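Local coordinates for inositol 2-dehydrogenase/D-chiro-inositol 3-dehydrogenase (Lactobacillus casei, PDB 4MIY) that catalyses the NAD-dependent oxidation of myo-inositol to 2-keto-myo-inositol, and of D-chiro-inositol to 1-keto-D-chiro-inositol, as a Rossmann-fold member of the Gfo/Idh/MocA family, at the interface of chains A and B and the interface of chains A and C. Coordinates in Å, arbitrary orientation; residue numbers count along the deposited sequence, not the author numbering. Chains: chain A/B/C, Inositol 2-dehydrogenase/D-chiro-inositol 3-dehydrogenase.

Contact 1: the interface of chains A and B. Residues chain A 149, 221, 245; chain B 197-200, 211, 229.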
loop_
_atom_site.group_PDB
_atom_site.type_symbol
_atom_site.label_atom_id
_atom_site.label_comp_id
_atom_site.label_asym_id
_atom_site.label_seq_id
_atom_site.Cartn_x
_atom_site.Cartn_y
_atom_site.Cartn_z
ATOM N N LEU A 149 -15.243 -11.867 -14.978
ATOM C CA LEU A 149 -14.992 -13.219 -15.398
ATOM C C LEU A 149 -14.910 -14.128 -14.206
ATOM O O LEU A 149 -15.422 -15.195 -14.216
ATOM C CB LEU A 149 -13.692 -13.274 -16.177
ATOM C CG LEU A 149 -13.632 -12.397 -17.409
ATOM C CD1 LEU A 149 -12.246 -12.387 -17.972
ATOM C CD2 LEU A 149 -14.657 -12.851 -18.425
ATOM N N GLY A 221 -21.668 -16.976 -16.595
ATOM C CA GLY A 221 -20.480 -17.793 -16.574
ATOM C C GLY A 221 -19.400 -17.365 -15.604
ATOM O O GLY A 221 -18.404 -17.985 -15.509
ATOM N N GLU A 245 -12.233 -8.588 -17.952
ATOM C CA GLU A 245 -11.593 -8.782 -19.244
ATOM C C GLU A 245 -10.372 -7.895 -19.432
ATOM O O GLU A 245 -9.424 -8.314 -19.985
ATOM C CB GLU A 245 -12.623 -8.543 -20.380
ATOM C CG GLU A 245 -13.690 -9.565 -20.401
ATOM C CD GLU A 245 -14.802 -9.264 -21.338
ATOM O OE1 GLU A 245 -15.197 -8.131 -21.425
ATOM O OE2 GLU A 245 -15.289 -10.229 -21.924
ATOM N N PRO B 197 -14.054 -20.590 -16.607
ATOM C CA PRO B 197 -15.062 -19.572 -16.366
ATOM C C PRO B 197 -15.501 -18.980 -17.675
ATOM O O PRO B 197 -15.072 -19.396 -18.702
ATOM C CB PRO B 197 -14.297 -18.514 -15.550
ATOM C CG PRO B 197 -13.038 -19.006 -15.330
ATOM C CD PRO B 197 -12.727 -20.141 -16.182
ATOM N N ARG B 198 -16.372 -18.009 -17.589
ATOM C CA ARG B 198 -16.759 -17.176 -18.683
ATOM C C ARG B 198 -15.607 -16.866 -19.613
ATOM O O ARG B 198 -14.582 -16.442 -19.174
ATOM C CB ARG B 198 -17.250 -15.884 -18.064
ATOM C CG ARG B 198 -17.759 -14.917 -18.982
ATOM C CD ARG B 198 -18.486 -13.882 -18.233
ATOM N NE ARG B 198 -19.102 -12.991 -19.167
ATOM C CZ ARG B 198 -19.801 -11.939 -18.838
ATOM N NH1 ARG B 198 -19.956 -11.617 -17.589
ATOM N NH2 ARG B 198 -20.347 -11.231 -19.771
ATOM N N GLN B 199 -15.806 -17.052 -20.902
ATOM C CA GLN B 199 -14.775 -16.761 -21.869
ATOM C C GLN B 199 -14.591 -15.296 -22.133
ATOM O O GLN B 199 -15.524 -14.612 -22.380
ATOM C CB GLN B 199 -15.048 -17.457 -23.178
ATOM C CG GLN B 199 -14.107 -17.122 -24.294
ATOM C CD GLN B 199 -12.845 -17.888 -24.250
ATOM O OE1 GLN B 199 -12.524 -18.475 -23.265
ATOM N NE2 GLN B 199 -12.126 -17.889 -25.338
ATOM N N SER B 200 -13.359 -14.827 -22.074
ATOM C CA SER B 200 -13.082 -13.431 -22.327
ATOM C C SER B 200 -13.231 -13.015 -23.771
ATOM O O SER B 200 -12.777 -13.672 -24.656
ATOM C CB SER B 200 -11.668 -13.080 -21.891
ATOM O OG SER B 200 -11.363 -11.733 -22.152
ATOM N N PRO B 211 -10.191 -16.816 -18.984
ATOM C CA PRO B 211 -9.204 -17.402 -18.084
ATOM C C PRO B 211 -9.403 -18.874 -17.825
ATOM O O PRO B 211 -10.314 -19.445 -18.300
ATOM C CB PRO B 211 -9.387 -16.600 -16.776
ATOM C CG PRO B 211 -10.630 -15.993 -16.876
ATOM C CD PRO B 211 -11.019 -15.833 -18.290
ATOM N N HIS B 229 -4.726 -16.120 -16.356
ATOM C CA HIS B 229 -5.419 -15.136 -17.158
ATOM C C HIS B 229 -4.415 -14.475 -18.058
ATOM O O HIS B 229 -3.690 -13.616 -17.654
ATOM C CB HIS B 229 -6.090 -14.100 -16.248
ATOM C CG HIS B 229 -7.067 -13.207 -16.937
ATOM N ND1 HIS B 229 -7.616 -12.105 -16.332
ATOM C CD2 HIS B 229 -7.554 -13.224 -18.189
ATOM C CE1 HIS B 229 -8.428 -11.510 -17.175
ATOM N NE2 HIS B 229 -8.402 -12.163 -18.308
HETATM O O HOH W 1 -9.365 -11.016 -20.707
#

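Contact 2: the interface of chains A and C. Residues chain A 249-252; chain C 257-259.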
loop_
_atom_site.group_PDB
_atom_site.type_symbol
_atom_site.label_atom_id
_atom_site.label_comp_id
_atom_site.label_asym_id
_atom_site.label_seq_id
_atom_site.Cartn_x
_atom_site.Cartn_y
_atom_site.Cartn_z
ATOM N N LEU A 249 -10.504 -5.146 -10.118
ATOM C CA LEU A 249 -10.891 -4.282 -9.018
ATOM C C LEU A 249 -10.847 -5.022 -7.718
ATOM O O LEU A 249 -11.277 -6.112 -7.644
ATOM C CB LEU A 249 -12.315 -3.736 -9.214
ATOM C CG LEU A 249 -12.512 -2.697 -10.310
ATOM C CD1 LEU A 249 -13.961 -2.616 -10.833
ATOM C CD2 LEU A 249 -12.042 -1.361 -9.848
ATOM N N GLN A 250 -10.315 -4.397 -6.685
ATOM C CA GLN A 250 -10.368 -5.005 -5.373
ATOM C C GLN A 250 -10.619 -4.005 -4.254
ATOM O O GLN A 250 -10.369 -2.846 -4.389
ATOM C CB GLN A 250 -9.144 -5.877 -5.095
ATOM C CG GLN A 250 -7.893 -5.175 -4.799
ATOM C CD GLN A 250 -6.714 -6.151 -4.543
ATOM O OE1 GLN A 250 -6.396 -6.963 -5.365
ATOM N NE2 GLN A 250 -6.130 -6.059 -3.391
ATOM N N LEU A 251 -11.113 -4.501 -3.148
ATOM C CA LEU A 251 -11.316 -3.663 -1.994
ATOM C C LEU A 251 -9.998 -3.187 -1.434
ATOM O O LEU A 251 -9.055 -3.907 -1.435
ATOM C CB LEU A 251 -12.011 -4.427 -0.918
ATOM C CG LEU A 251 -13.472 -4.671 -1.149
ATOM C CD1 LEU A 251 -13.988 -5.467 0.035
ATOM C CD2 LEU A 251 -14.236 -3.381 -1.207
ATOM N N PRO A 252 -9.952 -1.945 -0.966
ATOM C CA PRO A 252 -8.743 -1.357 -0.444
ATOM C C PRO A 252 -8.413 -1.872 0.931
ATOM O O PRO A 252 -9.143 -2.604 1.557
ATOM C CB PRO A 252 -9.111 0.105 -0.333
ATOM C CG PRO A 252 -10.453 0.126 -0.164
ATOM C CD PRO A 252 -11.027 -0.968 -0.972
ATOM N N GLY C 257 -12.557 3.873 -2.006
ATOM C CA GLY C 257 -12.760 3.409 -3.361
ATOM C C GLY C 257 -11.899 2.225 -3.651
ATOM O O GLY C 257 -10.981 1.941 -2.910
ATOM N N PRO C 258 -12.208 1.546 -4.751
ATOM C CA PRO C 258 -11.455 0.345 -5.047
ATOM C C PRO C 258 -10.080 0.603 -5.616
ATOM O O PRO C 258 -9.814 1.627 -6.141
ATOM C CB PRO C 258 -12.324 -0.360 -6.091
ATOM C CG PRO C 258 -13.070 0.690 -6.740
ATOM C CD PRO C 258 -13.316 1.741 -5.690
ATOM N N ILE C 259 -9.243 -0.409 -5.491
ATOM C CA ILE C 259 -8.008 -0.471 -6.216
ATOM C C ILE C 259 -8.271 -0.994 -7.617
ATOM O O ILE C 259 -8.799 -2.044 -7.786
ATOM C CB ILE C 259 -6.983 -1.364 -5.511
ATOM C CG1 ILE C 259 -6.757 -0.855 -4.100
ATOM C CG2 ILE C 259 -5.711 -1.417 -6.288
ATOM C CD1 ILE C 259 -5.989 -1.757 -3.268
#

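Contact 1: the interface of chains A and B
A:Leu149, near the start of strand 148-156, packs its forked tip against carbon atoms of B:Pro211, B:Arg198 and B:Ser200 and the rim of the B:His229 imidazole, and it contributes 67 Å² of hidden surface. The two methyls divide the work. CD1 reaches CD in the ring of B:Pro211, which follows a cis peptide bond, at 3.7 Å, near CB of B:Ser200 and the CE1 and NE2 atoms of the B:His229 imidazole. CD2 turns instead to B:Arg198, lying 3.8 Å from its CG. The leucine lies roughly perpendicular to the stretched-out arginine chain, which has CG opposite its own backbone N (chi1 -177°), so that methylene groups rather than the guanidinium meet the methyl.

Direct polar contact comes from the backbone: the amide N of B:Arg198 donates to the carbonyl O of A:Gly221 at 2.9 Å. The donor approaches from above the carbonyl plane, 53° out of it, while CB of B:Arg198 packs against the same peptide group.

A water adds a further polar link. Water 1 lies 2.8 Å from the backbone O of A:Glu245, 2.6 Å from the hydroxyl OG of B:Ser200 and 2.8 Å from NE2 of B:His229, meeting the imidazole at its edge and in its plane. The serine hydroxyl also rests against CG of A:Glu245, whose carboxylate OE2 remains 5.5 Å from NE of B:Arg198, too far for a salt bridge, though a weak long-range attraction is possible.

By combining leucine packing, a backbone bond and a bridging water, this part of a two-fold interface probably helps hold two subunits together in the assembly.

Contact 2: the interface of chains A and C
C:Ile259 and A:Gln250 face each other as an antiparallel beta bridge, their backbones joined by a reciprocal pair of hydrogen bonds. The amide N of A:Gln250 donates to the carbonyl O of C:Ile259 at 3.0 Å, in the carbonyl plane. In return the amide N of C:Ile259 reaches the O of A:Gln250 at 2.9 Å, nearly in line with that carbonyl (C=O...N angle 160°). Paired in this way, strand 248-250 of one chain and the beginning of strand 259-262 of the other meet edge to edge.

The isoleucine side chain can be followed outward from this bridge. Its CB lies 4.0 Å from CG of A:Gln250, and the two side chains run alongside each other, pointing the same way. CG1, set opposite the carbonyl carbon (chi1 -57°), leads along the chain toward A:Pro252, passing within 4.1 Å of the A:Gln250 carbonyl O. At the tip, CD1 settles 4.0 Å from CA of A:Pro252, with the O of A:Leu251 slightly farther away. C:Ile259 hides 55 Å² in all; its CD1 contact with A:Pro252 carries the packing past the hydrogen-bonded pair.

Prolines pack around the bridge. CG of A:Pro252 rests 3.3 Å from the carbonyl O of C:Gly257. On the face opposite the C:Ile259 and A:Gln250 side chains, the C:Pro258 ring lies beside A:Leu249, with the A:Leu249 CD2 methyl 3.9 Å from CG of C:Pro258, while the proline CB leans on the A:Gln250 carbonyl.

The backbone pairing sets A:Gln250 opposite C:Ile259 and probably helps fix the register, and the flanking aliphatic contacts reinforce it. As part of a two-fold interface, the site probably helps join chains A and C by strand pairing within the assembly.

Contact 1 and contact 2 are centred about 20 Å apart, measured between the means of their C-alpha positions, and have no residue in common. Chain A nevertheless brings them close in sequence: it gives A:Glu245 to contact 1 and strand 248-250 to contact 2. A short stretch of one subunit thus meets chain B at one end and chain C at the other. The two patches differ: contact 1 combines side-chain packing, a backbone bond and a water, and contact 2 centres on strand pairing. Together they would be well suited to building the deposited four-chain assembly from two kinds of pairwise contact.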